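Local coordinates for protein BIFUNCTIONAL PROTEIN Proline utilization A (PutA) (Corynebacterium freiburgense, PDB 5UX5) that probably oxidises proline to glutamate in two steps, through an FAD-dependent proline dehydrogenase and an NAD-dependent aldehyde dehydrogenase joined in one chain, at residues Leu515-Arg520 and Cys570-Asn575. Numbering follows the deposited sequence.
Sequences LDIAER and CANALN
Ala571 meets Ile517 first: its CB lies 4.4 Å from Ile517 CG2, and its carbonyl O is 3.5 Å from Ile517 CD1. That oxygen also accepts from Leu574 N. One residue on, the side chains of Asn572 and Ile517 run antiparallel alongside each other, with Asn572 ND2 3.6 Å from Ile517 CG2. The other end of this amide, OD1, is hydrogen-bonded to the hydroxyl of Thr521, which ties helix 550-574 to helix 517-533 one turn beyond Ile517. Asn575 reaches across from the other side, its ND2 beside Ile517 CD1 and CG1. With CG1 anti to the carbonyl carbon (chi1 -56°) and CG2 anti to the backbone N, the two branches of Ile517 part: CG1 and CD1 go to Asn575, CG2 to Asn572. No hydrogen bond directly joins the two segments. A capping box starts helix 517-533: Glu519 N donates to Asp516 OD1 (3.0 Å), and Asp516 N to Glu519 OE1. Arg520 NE reaches back to Leu515 O at 3.0 Å, and its guanidinium lays one face over Ile517 CA. The contact thus pairs the start of helix 517-533 with the last turns of helix 550-574 in the aldehyde dehydrogenase part, with Leu574 resting on the loop at Val907 and Ala908, shortly before strand 911-915.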
ATOM      1  N   LEU A 515     -29.554 -18.342  12.572  1.00 45.29           N
ATOM      2  CA  LEU A 515     -30.011 -16.958  12.570  1.00 40.57           C
ATOM      3  C   LEU A 515     -30.390 -16.536  11.156  1.00 42.17           C
ATOM      4  O   LEU A 515     -29.802 -17.003  10.171  1.00 49.31           O
ATOM      5  CB  LEU A 515     -28.897 -16.043  13.085  1.00 48.28           C
ATOM      6  CG  LEU A 515     -28.314 -16.283  14.480  1.00 45.96           C
ATOM      7  CD1 LEU A 515     -26.963 -15.654  14.557  1.00 46.59           C
ATOM      8  CD2 LEU A 515     -29.210 -15.650  15.525  1.00 39.18           C
ATOM      9  N   ASP A 516     -31.349 -15.614  11.049  1.00 42.40           N
ATOM     10  CA  ASP A 516     -31.700 -15.163   9.707  1.00 45.69           C
ATOM     11  C   ASP A 516     -30.733 -14.065   9.237  1.00 49.94           C
ATOM     12  O   ASP A 516     -29.850 -13.611   9.978  1.00 57.00           O
ATOM     13  CB  ASP A 516     -33.177 -14.731   9.630  1.00 50.31           C
ATOM     14  CG  ASP A 516     -33.499 -13.482  10.426  1.00 64.79           C
ATOM     15  OD1 ASP A 516     -32.609 -12.645  10.674  1.00 71.38           O
ATOM     16  OD2 ASP A 516     -34.690 -13.320  10.787  1.00 70.14           O
ATOM     17  N   ILE A 517     -30.888 -13.661   7.969  1.00 43.89           N
ATOM     18  CA  ILE A 517     -29.881 -12.814   7.337  1.00 40.27           C
ATOM     19  C   ILE A 517     -29.802 -11.453   8.020  1.00 43.22           C
ATOM     20  O   ILE A 517     -28.710 -10.894   8.174  1.00 33.94           O
ATOM     21  CB  ILE A 517     -30.144 -12.674   5.830  1.00 34.52           C
ATOM     22  CG1 ILE A 517     -30.187 -14.073   5.200  1.00 50.52           C
ATOM     23  CG2 ILE A 517     -29.067 -11.802   5.199  1.00 28.80           C
ATOM     24  CD1 ILE A 517     -29.244 -14.314   4.006  1.00 46.75           C
ATOM     25  N   ALA A 518     -30.943 -10.902   8.447  1.00 44.65           N
ATOM     26  CA  ALA A 518     -30.911  -9.628   9.157  1.00 40.85           C
ATOM     27  C   ALA A 518     -30.090  -9.721  10.439  1.00 44.65           C
ATOM     28  O   ALA A 518     -29.309  -8.818  10.742  1.00 48.74           O
ATOM     29  CB  ALA A 518     -32.326  -9.150   9.465  1.00 28.63           C
ATOM     30  N   GLU A 519     -30.280 -10.793  11.217  1.00 43.43           N
ATOM     31  CA  GLU A 519     -29.546 -10.960  12.469  1.00 47.05           C
ATOM     32  C   GLU A 519     -28.048 -11.133  12.228  1.00 46.05           C
ATOM     33  O   GLU A 519     -27.222 -10.491  12.889  1.00 47.82           O
ATOM     34  CB  GLU A 519     -30.109 -12.144  13.253  1.00 58.55           C
ATOM     35  CG  GLU A 519     -31.337 -11.804  14.105  1.00 72.21           C
ATOM     36  CD  GLU A 519     -32.160 -13.033  14.494  1.00 79.27           C
ATOM     37  OE1 GLU A 519     -31.951 -14.119  13.905  1.00 81.94           O
ATOM     38  OE2 GLU A 519     -33.006 -12.916  15.406  1.00 78.37           O
ATOM     39  N   ARG A 520     -27.675 -11.996  11.283  1.00 35.01           N
ATOM     40  CA  ARG A 520     -26.266 -12.156  10.953  1.00 29.50           C
ATOM     41  C   ARG A 520     -25.663 -10.834  10.514  1.00 35.39           C
ATOM     42  O   ARG A 520     -24.533 -10.491  10.895  1.00 45.72           O
ATOM     43  CB  ARG A 520     -26.101 -13.191   9.839  1.00 35.23           C
ATOM     44  CG  ARG A 520     -26.625 -14.574  10.134  1.00 39.81           C
ATOM     45  CD  ARG A 520     -26.392 -15.372   8.893  1.00 44.62           C
ATOM     46  NE  ARG A 520     -27.590 -16.060   8.437  1.00 49.61           N
ATOM     47  CZ  ARG A 520     -27.791 -16.372   7.166  1.00 50.96           C
ATOM     48  NH1 ARG A 520     -28.892 -17.002   6.793  1.00 66.37           N
ATOM     49  NH2 ARG A 520     -26.887 -16.029   6.265  1.00 38.01           N
ATOM     50  N   CYS A 570     -22.350  -9.330   1.257  1.00 38.42           N
ATOM     51  CA  CYS A 570     -22.475 -10.528   0.424  1.00 38.14           C
ATOM     52  C   CYS A 570     -23.618 -11.407   0.891  1.00 41.24           C
ATOM     53  O   CYS A 570     -24.306 -12.032   0.080  1.00 48.17           O
ATOM     54  CB  CYS A 570     -21.184 -11.330   0.437  1.00 31.48           C
ATOM     55  SG  CYS A 570     -19.957 -10.654  -0.577  1.00 51.35           S
ATOM     56  N   ALA A 571     -23.805 -11.499   2.202  1.00 29.96           N
ATOM     57  CA  ALA A 571     -24.852 -12.350   2.729  1.00 21.63           C
ATOM     58  C   ALA A 571     -26.214 -11.893   2.225  1.00 37.48           C
ATOM     59  O   ALA A 571     -27.056 -12.714   1.828  1.00 44.59           O
ATOM     60  CB  ALA A 571     -24.789 -12.353   4.254  1.00 22.02           C
ATOM     61  N   ASN A 572     -26.444 -10.583   2.202  1.00 33.92           N
ATOM     62  CA  ASN A 572     -27.662 -10.086   1.573  1.00 35.34           C
ATOM     63  C   ASN A 572     -27.715 -10.432   0.088  1.00 31.81           C
ATOM     64  O   ASN A 572     -28.775 -10.782  -0.432  1.00 32.82           O
ATOM     65  CB  ASN A 572     -27.814  -8.592   1.835  1.00 30.86           C
ATOM     66  CG  ASN A 572     -28.315  -8.335   3.238  1.00 34.72           C
ATOM     67  OD1 ASN A 572     -27.588  -7.876   4.107  1.00 34.93           O
ATOM     68  ND2 ASN A 572     -29.574  -8.677   3.471  1.00 42.77           N
ATOM     69  N   ALA A 573     -26.587 -10.387  -0.606  1.00 31.97           N
ATOM     70  CA  ALA A 573     -26.626 -10.766  -2.010  1.00 35.73           C
ATOM     71  C   ALA A 573     -26.965 -12.246  -2.252  1.00 40.24           C
ATOM     72  O   ALA A 573     -27.237 -12.610  -3.404  1.00 39.44           O
ATOM     73  CB  ALA A 573     -25.295 -10.403  -2.662  1.00 33.01           C
ATOM     74  N   LEU A 574     -26.986 -13.104  -1.218  1.00 37.19           N
ATOM     75  CA  LEU A 574     -27.367 -14.503  -1.437  1.00 36.69           C
ATOM     76  C   LEU A 574     -28.841 -14.641  -1.817  1.00 44.56           C
ATOM     77  O   LEU A 574     -29.206 -15.530  -2.595  1.00 49.42           O
ATOM     78  CB  LEU A 574     -27.094 -15.340  -0.189  1.00 25.00           C
ATOM     79  CG  LEU A 574     -25.688 -15.720   0.237  1.00 31.21           C
ATOM     80  CD1 LEU A 574     -25.762 -16.301   1.645  1.00 33.39           C
ATOM     81  CD2 LEU A 574     -25.100 -16.735  -0.741  1.00 25.03           C
ATOM     82  N   ASN A 575     -29.704 -13.815  -1.238  1.00 43.46           N
ATOM     83  CA  ASN A 575     -31.135 -13.888  -1.476  1.00 49.52           C
ATOM     84  C   ASN A 575     -31.566 -13.094  -2.684  1.00 50.09           C
ATOM     85  O   ASN A 575     -32.770 -12.934  -2.899  1.00 52.88           O
ATOM     86  CB  ASN A 575     -31.904 -13.426  -0.245  1.00 64.23           C
ATOM     87  CG  ASN A 575     -31.762 -14.392   0.904  1.00 80.22           C
ATOM     88  OD1 ASN A 575     -31.679 -15.617   0.702  1.00 80.87           O
ATOM     89  ND2 ASN A 575     -31.715 -13.855   2.118  1.00 83.93           N
TER